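Local coordinates for N5-carboxyaminoimidazole ribonucleotide synthetase (Bacillus anthracis, PDB 3QFF), which probably catalyses the ATP- and bicarbonate-dependent carboxylation of 5-aminoimidazole ribonucleotide to N5-carboxyaminoimidazole ribonucleotide in purine biosynthesis, and binds ADP, at residues Q70-Y81 against W93-Q102; R331-C339 against E370-W378. All blocks are in the same frame, centred on the assembly; numbering follows the deposited sequence.

Interaction 1 (Q70-Y81 against W93-Q102); sequences QHLAEISDVVTY and WLEKHAYLPQ
Gln-70 lies crosswise over one face of the Trp-93 indole, its CG 3.4 Å from the centroid of the six-membered ring and 8° off the normal, a CH-pi contact. Extended beyond CG, the chain carries NE2 over the same face toward the pyrrole part, its amide turned 55° from the indole; NE2 and the Trp-93 NE1, both donors, are not hydrogen-bonded to each other. With CG anti to the backbone N, Trp-93 swings its ring toward helix 66-74. CB of His-97 covers the opposite face, and Ala-73 CB meets the ring edge in plane, 3.5 Å from CZ3 of Trp-93.

Apolar packing continues from there. Ala-73 CB touches Ala-98 CB at 3.6 Å and also reaches Leu-94 CD2, which together with Leu-100 CD1 packs on Val-79 CG1. Beyond them Val-78 CG2 rests against Pro-101 CD at 3.6 Å and beside Tyr-99 CD2; the same proline carbon lies over the centre of the tyrosine ring.

Two hydrogen bonds cross the contact. Val-79 N donates to Tyr-99 O at 2.9 Å. Thr-80 OG1 donates to Gln-102 OE1 at 2.8 Å, tilted out of the carbonyl plane, and OG1 is also hydrogen-bonded to His-298 NE2. The Gln-102 amide plane is parallel to the Tyr-81 ring, but its NE2 approaches Tyr-81 CE1 obliquely at 3.5 Å. Waters complete the seam: one links Ser-76 O to Tyr-99 N, another donates to both Val-79 O and Gln-102 OE1 and accepts from Gln-102 N, and a third joins Tyr-81 O to Gln-102 NE2.

Helices 66-74 and 88-97 run side by side at 30°, and Leu-72 and Leu-94 both pack on Ile-20 of the neighbouring strand. This is the alpha/beta layering of a Rossmann-like preATP-grasp domain, at its edge strand 78-81.

Interaction 2 (R331-C339 against E370-W378); sequences RQVNRLTGC and EKAKSLHIW
In the phosphoribosylaminoimidazole carboxylase C-terminal domain, the loop joining helix 323-331 to strand 339-343 packs against the C-terminal end of helix 365-374 and the turn after it, where Gln-332, Arg-335 and Leu-336 meet Lys-371 and Leu-375. Gln-332 NE2 donates to Leu-375 O at 2.7 Å with an N-H...O angle of 155°. The acceptor lies in the plane of the Gln-332 amide, whereas the donor is tilted 27° from the plane of the Leu-375 carbonyl. The glutamine chain folds at chi2 (-80°) to bring its amide there, while its CB meets Ile-377 CD1.

From the other end of the segment, Lys-371 bends at chi2 and then runs out straight to the loop. Its NZ donates to Arg-335 O at 2.8 Å, in the carbonyl plane, and CG2 of Thr-337 lies crosswise 3.9 Å from this NZ. Along the way, CG of Lys-371 passes 4.2 Å from Cys-339 SG. The two hydrogen bonds thus tie a main-chain carbonyl on each side to a side chain on the other.

Between them sits Leu-375, its branches divided: CD1 meets Leu-336 CD2 at 4.1 Å at about a right angle, and CD2 packs 3.8 Å from Arg-335 CB. The Arg-335 guanidinium approaches Ser-374 and Leu-375 obliquely, its NH2 near Ser-374 O but badly angled for a hydrogen bond.

Leu-336 to Cys-339 form a type II beta turn, with Gly-338 at positive phi, that leads into strand 339-343. The same loop faces the second subunit: Val-333 packs on Leu-305 and Thr-337 on Glu-309 of that chain. Helix 365-374 and the loop thus close the C-terminal domain beside strand 339-343, the outermost strand within this chain of the large antiparallel sheet.

Interaction 1 closes before interaction 2 opens along the chain, and the residues lining the ADP pocket, between 113 and 274, come between them in sequence. Their centres are 42 Å apart, on opposite sides of the chain's centre, and their nearest atoms remain about 25 Å apart. They share no sheet: 70-81/93-102 belongs to the four-stranded parallel sheet of the preATP-grasp domain, whereas 331-339/370-378 borders the eight-stranded antiparallel sheet at its strand 339-343. Only interaction 2 meets the second subunit. The two contacts therefore shape separate ends of the enzyme, N-terminal and C-terminal.

Interaction 1 (Q70-Y81 against W93-Q102)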
loop_
_atom_site.group_PDB
_atom_site.type_symbol
_atom_site.label_atom_id
_atom_site.label_comp_id
_atom_site.label_asym_id
_atom_site.label_seq_id
_atom_site.Cartn_x
_atom_site.Cartn_y
_atom_site.Cartn_z
ATOM N N GLN A 70 -13.002 6.453 -26.305
ATOM C CA GLN A 70 -14.287 7.063 -25.999
ATOM C C GLN A 70 -15.084 6.221 -25.018
ATOM O O GLN A 70 -15.700 6.763 -24.108
ATOM C CB GLN A 70 -15.094 7.323 -27.279
ATOM C CG GLN A 70 -14.638 8.586 -28.010
ATOM C CD GLN A 70 -15.218 8.731 -29.407
ATOM O OE1 GLN A 70 -15.827 7.810 -29.945
ATOM N NE2 GLN A 70 -15.019 9.900 -30.001
ATOM N N HIS A 71 -15.076 4.903 -25.209
ATOM C CA HIS A 71 -15.780 4.006 -24.303
ATOM C C HIS A 71 -15.201 4.080 -22.876
ATOM O O HIS A 71 -15.948 4.122 -21.915
ATOM C CB HIS A 71 -15.800 2.567 -24.831
ATOM C CG HIS A 71 -16.579 1.629 -23.965
ATOM N ND1 HIS A 71 -16.152 0.351 -23.674
ATOM C CD2 HIS A 71 -17.743 1.800 -23.292
ATOM C CE1 HIS A 71 -17.024 -0.229 -22.866
ATOM N NE2 HIS A 71 -17.998 0.629 -22.621
ATOM N N LEU A 72 -13.875 4.117 -22.756
ATOM C CA LEU A 72 -13.219 4.307 -21.453
ATOM C C LEU A 72 -13.636 5.620 -20.811
ATOM O O LEU A 72 -13.986 5.658 -19.628
ATOM C CB LEU A 72 -11.686 4.270 -21.593
ATOM C CG LEU A 72 -10.861 4.462 -20.312
ATOM C CD1 LEU A 72 -11.006 3.243 -19.383
ATOM C CD2 LEU A 72 -9.406 4.653 -20.683
ATOM N N ALA A 73 -13.608 6.691 -21.593
ATOM C CA ALA A 73 -13.953 8.007 -21.073
ATOM C C ALA A 73 -15.392 8.040 -20.579
ATOM O O ALA A 73 -15.665 8.598 -19.511
ATOM C CB ALA A 73 -13.711 9.083 -22.132
ATOM N N GLU A 74 -16.286 7.416 -21.353
ATOM C CA GLU A 74 -17.735 7.362 -21.084
ATOM C C GLU A 74 -18.108 6.757 -19.747
ATOM O O GLU A 74 -19.194 7.024 -19.224
ATOM C CB GLU A 74 -18.426 6.472 -22.118
ATOM C CG GLU A 74 -18.717 7.101 -23.433
ATOM C CD GLU A 74 -19.462 6.147 -24.349
ATOM O OE1 GLU A 74 -20.127 6.649 -25.264
ATOM O OE2 GLU A 74 -19.396 4.906 -24.145
ATOM N N ILE A 75 -17.246 5.890 -19.233
ATOM C CA ILE A 75 -17.531 5.192 -17.986
ATOM C C ILE A 75 -16.601 5.611 -16.849
ATOM O O ILE A 75 -16.642 5.034 -15.756
ATOM C CB ILE A 75 -17.483 3.681 -18.189
ATOM C CG1 ILE A 75 -16.033 3.244 -18.474
ATOM C CG2 ILE A 75 -18.480 3.284 -19.297
ATOM C CD1 ILE A 75 -15.837 1.782 -18.694
ATOM N N SER A 76 -15.785 6.630 -17.106
ATOM C CA SER A 76 -14.806 7.129 -16.132
ATOM C C SER A 76 -15.158 8.538 -15.657
ATOM O O SER A 76 -15.500 9.397 -16.459
ATOM C CB SER A 76 -13.413 7.169 -16.775
ATOM O OG SER A 76 -12.986 5.869 -17.126
ATOM N N ASP A 77 -15.045 8.772 -14.351
ATOM C CA ASP A 77 -15.210 10.106 -13.775
ATOM C C ASP A 77 -13.960 10.974 -13.904
ATOM O O ASP A 77 -14.045 12.210 -13.911
ATOM C CB ASP A 77 -15.657 9.967 -12.327
ATOM C CG ASP A 77 -16.977 9.204 -12.225
ATOM O OD1 ASP A 77 -18.044 9.852 -12.378
ATOM O OD2 ASP A 77 -16.940 7.965 -12.044
ATOM N N VAL A 78 -12.805 10.320 -14.013
ATOM C CA VAL A 78 -11.536 11.000 -14.293
ATOM C C VAL A 78 -10.683 10.033 -15.099
ATOM O O VAL A 78 -10.717 8.815 -14.865
ATOM C CB VAL A 78 -10.808 11.509 -12.992
ATOM C CG1 VAL A 78 -10.488 10.368 -12.025
ATOM C CG2 VAL A 78 -9.526 12.320 -13.335
ATOM N N VAL A 79 -9.949 10.566 -16.068
ATOM C CA VAL A 79 -9.055 9.761 -16.904
ATOM C C VAL A 79 -7.587 10.177 -16.680
ATOM O O VAL A 79 -7.267 11.366 -16.644
ATOM C CB VAL A 79 -9.444 9.866 -18.409
ATOM C CG1 VAL A 79 -8.506 9.029 -19.307
ATOM C CG2 VAL A 79 -10.905 9.416 -18.624
ATOM N N THR A 80 -6.714 9.188 -16.525
ATOM C CA THR A 80 -5.274 9.409 -16.503
ATOM C C THR A 80 -4.624 8.387 -17.434
ATOM O O THR A 80 -5.300 7.503 -17.978
ATOM C CB THR A 80 -4.687 9.361 -15.038
ATOM O OG1 THR A 80 -3.277 9.620 -15.064
ATOM C CG2 THR A 80 -4.938 8.004 -14.383
ATOM N N TYR A 81 -3.320 8.516 -17.642
ATOM C CA TYR A 81 -2.610 7.619 -18.552
ATOM C C TYR A 81 -1.306 7.129 -17.949
ATOM O O TYR A 81 -0.642 7.848 -17.195
ATOM C CB TYR A 81 -2.291 8.351 -19.865
ATOM C CG TYR A 81 -1.478 9.609 -19.623
ATOM C CD1 TYR A 81 -2.099 10.850 -19.474
ATOM C CD2 TYR A 81 -0.090 9.541 -19.485
ATOM C CE1 TYR A 81 -1.343 12.009 -19.216
ATOM C CE2 TYR A 81 0.664 10.677 -19.223
ATOM C CZ TYR A 81 0.040 11.899 -19.092
ATOM O OH TYR A 81 0.807 13.002 -18.831
ATOM N N TRP A 93 -9.753 14.872 -27.798
ATOM C CA TRP A 93 -11.094 14.376 -27.492
ATOM C C TRP A 93 -11.282 14.241 -25.972
ATOM O O TRP A 93 -12.246 14.768 -25.398
ATOM C CB TRP A 93 -11.413 13.068 -28.213
ATOM C CG TRP A 93 -12.881 12.798 -28.130
ATOM C CD1 TRP A 93 -13.854 13.225 -29.002
ATOM C CD2 TRP A 93 -13.558 12.103 -27.081
ATOM N NE1 TRP A 93 -15.092 12.815 -28.566
ATOM C CE2 TRP A 93 -14.939 12.124 -27.388
ATOM C CE3 TRP A 93 -13.131 11.452 -25.913
ATOM C CZ2 TRP A 93 -15.898 11.516 -26.571
ATOM C CZ3 TRP A 93 -14.089 10.847 -25.098
ATOM C CH2 TRP A 93 -15.455 10.892 -25.428
ATOM N N LEU A 94 -10.339 13.562 -25.332
ATOM C CA LEU A 94 -10.365 13.362 -23.879
ATOM C C LEU A 94 -10.374 14.674 -23.110
ATOM O O LEU A 94 -11.184 14.862 -22.195
ATOM C CB LEU A 94 -9.155 12.542 -23.447
ATOM C CG LEU A 94 -9.215 11.076 -23.851
ATOM C CD1 LEU A 94 -7.811 10.493 -23.865
ATOM C CD2 LEU A 94 -10.133 10.319 -22.903
ATOM N N GLU A 95 -9.475 15.583 -23.490
ATOM C CA GLU A 95 -9.344 16.867 -22.806
ATOM C C GLU A 95 -10.637 17.682 -22.854
ATOM O O GLU A 95 -11.011 18.335 -21.875
ATOM C CB GLU A 95 -8.168 17.668 -23.380
ATOM C CG GLU A 95 -7.616 18.729 -22.432
ATOM C CD GLU A 95 -6.389 19.431 -22.980
ATOM O OE1 GLU A 95 -6.093 19.277 -24.184
ATOM O OE2 GLU A 95 -5.713 20.140 -22.204
ATOM N N LYS A 96 -11.344 17.617 -23.976
ATOM C CA LYS A 96 -12.519 18.439 -24.128
ATOM C C LYS A 96 -13.844 17.729 -23.829
ATOM O O LYS A 96 -14.797 18.373 -23.391
ATOM C CB LYS A 96 -12.526 19.127 -25.498
ATOM C CG LYS A 96 -11.207 19.896 -25.829
ATOM C CD LYS A 96 -10.965 21.122 -24.942
ATOM C CE LYS A 96 -9.539 21.620 -25.101
ATOM N NZ LYS A 96 -9.149 22.631 -24.075
ATOM N N HIS A 97 -13.901 16.410 -24.011
ATOM C CA HIS A 97 -15.167 15.682 -23.831
ATOM C C HIS A 97 -15.190 14.691 -22.664
ATOM O O HIS A 97 -16.238 14.129 -22.339
ATOM C CB HIS A 97 -15.583 14.993 -25.136
ATOM C CG HIS A 97 -15.685 15.929 -26.297
ATOM N ND1 HIS A 97 -16.623 16.938 -26.359
ATOM C CD2 HIS A 97 -14.962 16.017 -27.439
ATOM C CE1 HIS A 97 -16.478 17.603 -27.493
ATOM N NE2 HIS A 97 -15.475 17.064 -28.166
ATOM N N ALA A 98 -14.032 14.459 -22.051
ATOM C CA ALA A 98 -13.958 13.703 -20.808
ATOM C C ALA A 98 -13.327 14.609 -19.764
ATOM O O ALA A 98 -13.161 15.815 -19.989
ATOM C CB ALA A 98 -13.121 12.441 -20.989
ATOM N N TYR A 99 -12.999 14.034 -18.615
ATOM C CA TYR A 99 -12.281 14.782 -17.601
ATOM C C TYR A 99 -10.833 14.289 -17.506
ATOM O O TYR A 99 -10.557 13.255 -16.892
ATOM C CB TYR A 99 -13.009 14.737 -16.244
ATOM C CG TYR A 99 -12.326 15.595 -15.210
ATOM C CD1 TYR A 99 -12.038 16.941 -15.468
ATOM C CD2 TYR A 99 -11.955 15.066 -13.978
ATOM C CE1 TYR A 99 -11.381 17.727 -14.524
ATOM C CE2 TYR A 99 -11.311 15.843 -13.026
ATOM C CZ TYR A 99 -11.029 17.172 -13.301
ATOM O OH TYR A 99 -10.376 17.929 -12.358
ATOM N N LEU A 100 -9.932 15.035 -18.153
ATOM C CA LEU A 100 -8.493 14.753 -18.194
ATOM C C LEU A 100 -7.738 15.959 -17.599
ATOM O O LEU A 100 -7.207 16.790 -18.351
ATOM C CB LEU A 100 -8.034 14.515 -19.646
ATOM C CG LEU A 100 -6.599 14.014 -19.860
ATOM C CD1 LEU A 100 -6.567 12.495 -19.830
ATOM C CD2 LEU A 100 -6.016 14.553 -21.188
ATOM N N PRO A 101 -7.691 16.060 -16.253
ATOM C CA PRO A 101 -7.093 17.202 -15.551
ATOM C C PRO A 101 -5.609 17.424 -15.863
ATOM O O PRO A 101 -5.136 18.546 -15.729
ATOM C CB PRO A 101 -7.265 16.840 -14.061
ATOM C CG PRO A 101 -7.496 15.374 -14.024
ATOM C CD PRO A 101 -8.245 15.077 -15.306
ATOM N N GLN A 102 -4.893 16.371 -16.275
ATOM C CA GLN A 102 -3.484 16.502 -16.669
ATOM C C GLN A 102 -3.293 17.358 -17.917
ATOM O O GLN A 102 -2.246 18.001 -18.083
ATOM C CB GLN A 102 -2.840 15.136 -16.895
ATOM C CG GLN A 102 -2.469 14.420 -15.603
ATOM C CD GLN A 102 -2.270 12.954 -15.822
ATOM O OE1 GLN A 102 -3.237 12.210 -16.053
ATOM N NE2 GLN A 102 -1.015 12.515 -15.784
HETATM O O HOH W 1 -14.065 11.517 -17.766
HETATM O O HOH W 2 -5.547 13.467 -16.416
HETATM O O HOH W 3 0.352 10.086 -15.832
#

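Interaction 2 (R331-C339 against E370-W378)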
loop_
_atom_site.group_PDB
_atom_site.type_symbol
_atom_site.label_atom_id
_atom_site.label_comp_id
_atom_site.label_asym_id
_atom_site.label_seq_id
_atom_site.Cartn_x
_atom_site.Cartn_y
_atom_site.Cartn_z
ATOM N N ARG A 331 14.062 -17.946 -6.044
ATOM C CA ARG A 331 14.879 -18.967 -5.397
ATOM C C ARG A 331 15.510 -18.467 -4.095
ATOM O O ARG A 331 15.792 -19.258 -3.186
ATOM C CB ARG A 331 15.928 -19.535 -6.370
ATOM C CG ARG A 331 15.293 -20.432 -7.443
ATOM C CD ARG A 331 16.303 -21.123 -8.364
ATOM N NE ARG A 331 16.918 -20.190 -9.308
ATOM C CZ ARG A 331 18.137 -19.676 -9.163
ATOM N NH1 ARG A 331 18.883 -20.011 -8.115
ATOM N NH2 ARG A 331 18.616 -18.830 -10.066
ATOM N N GLN A 332 15.709 -17.154 -4.012
ATOM C CA GLN A 332 16.352 -16.514 -2.866
ATOM C C GLN A 332 15.331 -15.888 -1.915
ATOM O O GLN A 332 15.700 -15.119 -1.033
ATOM C CB GLN A 332 17.315 -15.418 -3.346
ATOM C CG GLN A 332 18.588 -15.909 -4.047
ATOM C CD GLN A 332 19.634 -16.360 -3.073
ATOM O OE1 GLN A 332 19.421 -17.297 -2.311
ATOM N NE2 GLN A 332 20.776 -15.690 -3.078
ATOM N N VAL A 333 14.055 -16.219 -2.100
ATOM C CA VAL A 333 12.962 -15.579 -1.355
ATOM C C VAL A 333 13.146 -15.638 0.170
ATOM O O VAL A 333 12.824 -14.685 0.876
ATOM C CB VAL A 333 11.563 -16.084 -1.827
ATOM C CG1 VAL A 333 11.161 -17.373 -1.127
ATOM C CG2 VAL A 333 10.503 -15.004 -1.632
ATOM N N ASN A 334 13.721 -16.741 0.655
ATOM C CA ASN A 334 14.042 -16.902 2.075
ATOM C C ASN A 334 15.116 -15.941 2.595
ATOM O O ASN A 334 15.315 -15.821 3.799
ATOM C CB ASN A 334 14.438 -18.361 2.367
ATOM C CG ASN A 334 15.692 -18.799 1.606
ATOM O OD1 ASN A 334 15.880 -18.469 0.426
ATOM N ND2 ASN A 334 16.556 -19.554 2.284
ATOM N N ARG A 335 15.807 -15.250 1.695
ATOM C CA ARG A 335 16.876 -14.351 2.110
ATOM C C ARG A 335 16.447 -12.888 2.042
ATOM O O ARG A 335 17.275 -11.984 2.197
ATOM C CB ARG A 335 18.141 -14.574 1.274
ATOM C CG ARG A 335 18.656 -16.004 1.296
ATOM C CD ARG A 335 20.146 -16.046 1.552
ATOM N NE ARG A 335 20.942 -15.632 0.395
ATOM C CZ ARG A 335 22.269 -15.740 0.314
ATOM N NH1 ARG A 335 22.967 -16.254 1.323
ATOM N NH2 ARG A 335 22.904 -15.339 -0.781
ATOM N N LEU A 336 15.145 -12.659 1.865
ATOM C CA LEU A 336 14.641 -11.317 1.582
ATOM C C LEU A 336 14.220 -10.512 2.811
ATOM O O LEU A 336 13.334 -9.653 2.722
ATOM C CB LEU A 336 13.520 -11.362 0.539
ATOM C CG LEU A 336 13.926 -11.821 -0.866
ATOM C CD1 LEU A 336 12.698 -11.917 -1.751
ATOM C CD2 LEU A 336 14.954 -10.869 -1.479
ATOM N N THR A 337 14.885 -10.766 3.937
ATOM C CA THR A 337 14.711 -9.973 5.161
ATOM C C THR A 337 15.048 -8.487 4.934
ATOM O O THR A 337 16.052 -8.159 4.286
ATOM C CB THR A 337 15.547 -10.552 6.341
ATOM O OG1 THR A 337 15.309 -9.787 7.537
ATOM C CG2 THR A 337 17.019 -10.513 6.032
ATOM N N GLY A 338 14.202 -7.596 5.454
ATOM C CA GLY A 338 14.385 -6.152 5.277
ATOM C C GLY A 338 14.213 -5.683 3.832
ATOM O O GLY A 338 14.602 -4.563 3.489
ATOM N N CYS A 339 13.632 -6.544 2.999
ATOM C CA CYS A 339 13.408 -6.272 1.588
ATOM C C CYS A 339 11.914 -6.335 1.348
ATOM O O CYS A 339 11.227 -7.188 1.927
ATOM C CB CYS A 339 14.108 -7.311 0.708
ATOM S SG CYS A 339 15.902 -7.399 0.921
ATOM N N GLU A 370 24.895 -3.329 0.108
ATOM C CA GLU A 370 25.582 -4.598 0.328
ATOM C C GLU A 370 24.599 -5.762 0.301
ATOM O O GLU A 370 24.893 -6.824 -0.270
ATOM C CB GLU A 370 26.334 -4.560 1.656
ATOM C CG GLU A 370 27.710 -5.196 1.599
ATOM C CD GLU A 370 28.182 -5.680 2.960
ATOM O OE1 GLU A 370 27.401 -6.393 3.641
ATOM O OE2 GLU A 370 29.331 -5.359 3.351
ATOM N N LYS A 371 23.417 -5.554 0.884
ATOM C CA LYS A 371 22.381 -6.580 0.869
ATOM C C LYS A 371 22.036 -7.040 -0.555
ATOM O O LYS A 371 21.981 -8.239 -0.818
ATOM C CB LYS A 371 21.118 -6.121 1.612
ATOM C CG LYS A 371 19.999 -7.172 1.620
ATOM C CD LYS A 371 20.321 -8.373 2.527
ATOM C CE LYS A 371 19.280 -9.470 2.307
ATOM N NZ LYS A 371 19.585 -10.729 3.046
ATOM N N ALA A 372 21.811 -6.092 -1.461
ATOM C CA ALA A 372 21.556 -6.413 -2.868
ATOM C C ALA A 372 22.692 -7.228 -3.506
ATOM O O ALA A 372 22.440 -8.230 -4.170
ATOM C CB ALA A 372 21.284 -5.137 -3.680
ATOM N N LYS A 373 23.931 -6.796 -3.294
ATOM C CA LYS A 373 25.102 -7.527 -3.803
ATOM C C LYS A 373 25.137 -8.960 -3.274
ATOM O O LYS A 373 25.280 -9.914 -4.053
ATOM C CB LYS A 373 26.399 -6.815 -3.399
ATOM C CG LYS A 373 26.893 -5.781 -4.376
ATOM C CD LYS A 373 28.257 -5.232 -3.939
ATOM C CE LYS A 373 28.131 -3.907 -3.212
ATOM N NZ LYS A 373 27.873 -2.799 -4.197
ATOM N N SER A 374 24.971 -9.099 -1.954
ATOM C CA SER A 374 25.132 -10.390 -1.279
ATOM C C SER A 374 24.112 -11.422 -1.739
ATOM O O SER A 374 24.344 -12.625 -1.625
ATOM C CB SER A 374 25.124 -10.235 0.257
ATOM O OG SER A 374 23.816 -10.038 0.772
ATOM N N LEU A 375 22.994 -10.949 -2.281
ATOM C CA LEU A 375 21.952 -11.829 -2.790
ATOM C C LEU A 375 22.360 -12.541 -4.075
ATOM O O LEU A 375 21.773 -13.563 -4.433
ATOM C CB LEU A 375 20.647 -11.049 -3.004
ATOM C CG LEU A 375 19.920 -10.547 -1.743
ATOM C CD1 LEU A 375 18.765 -9.628 -2.105
ATOM C CD2 LEU A 375 19.409 -11.719 -0.915
ATOM N N HIS A 376 23.354 -11.978 -4.767
ATOM C CA HIS A 376 23.863 -12.501 -6.042
ATOM C C HIS A 376 22.784 -12.713 -7.101
ATOM O O HIS A 376 22.804 -13.693 -7.848
ATOM C CB HIS A 376 24.733 -13.758 -5.811
ATOM C CG HIS A 376 25.997 -13.463 -5.065
ATOM N ND1 HIS A 376 27.027 -12.731 -5.617
ATOM C CD2 HIS A 376 26.379 -13.761 -3.802
ATOM C CE1 HIS A 376 27.992 -12.593 -4.725
ATOM N NE2 HIS A 376 27.623 -13.209 -3.615
ATOM N N ILE A 377 21.824 -11.796 -7.144
ATOM C CA ILE A 377 20.789 -11.818 -8.169
ATOM C C ILE A 377 21.181 -10.899 -9.326
ATOM O O ILE A 377 20.880 -11.181 -10.487
ATOM C CB ILE A 377 19.426 -11.381 -7.581
ATOM C CG1 ILE A 377 18.929 -12.411 -6.550
ATOM C CG2 ILE A 377 18.395 -11.176 -8.682
ATOM C CD1 ILE A 377 17.818 -11.887 -5.633
ATOM N N TRP A 378 21.855 -9.797 -9.002
ATOM C CA TRP A 378 22.147 -8.762 -9.998
ATOM C C TRP A 378 23.624 -8.706 -10.407
ATOM O O TRP A 378 24.103 -7.657 -10.822
ATOM C CB TRP A 378 21.643 -7.386 -9.522
ATOM C CG TRP A 378 20.154 -7.374 -9.219
ATOM C CD1 TRP A 378 19.137 -7.186 -10.111
ATOM C CD2 TRP A 378 19.531 -7.594 -7.944
ATOM N NE1 TRP A 378 17.915 -7.270 -9.472
ATOM C CE2 TRP A 378 18.131 -7.507 -8.140
ATOM C CE3 TRP A 378 20.018 -7.838 -6.654
ATOM C CZ2 TRP A 378 17.212 -7.665 -7.091
ATOM C CZ3 TRP A 378 19.104 -7.991 -5.613
ATOM C CH2 TRP A 378 17.715 -7.902 -5.843
#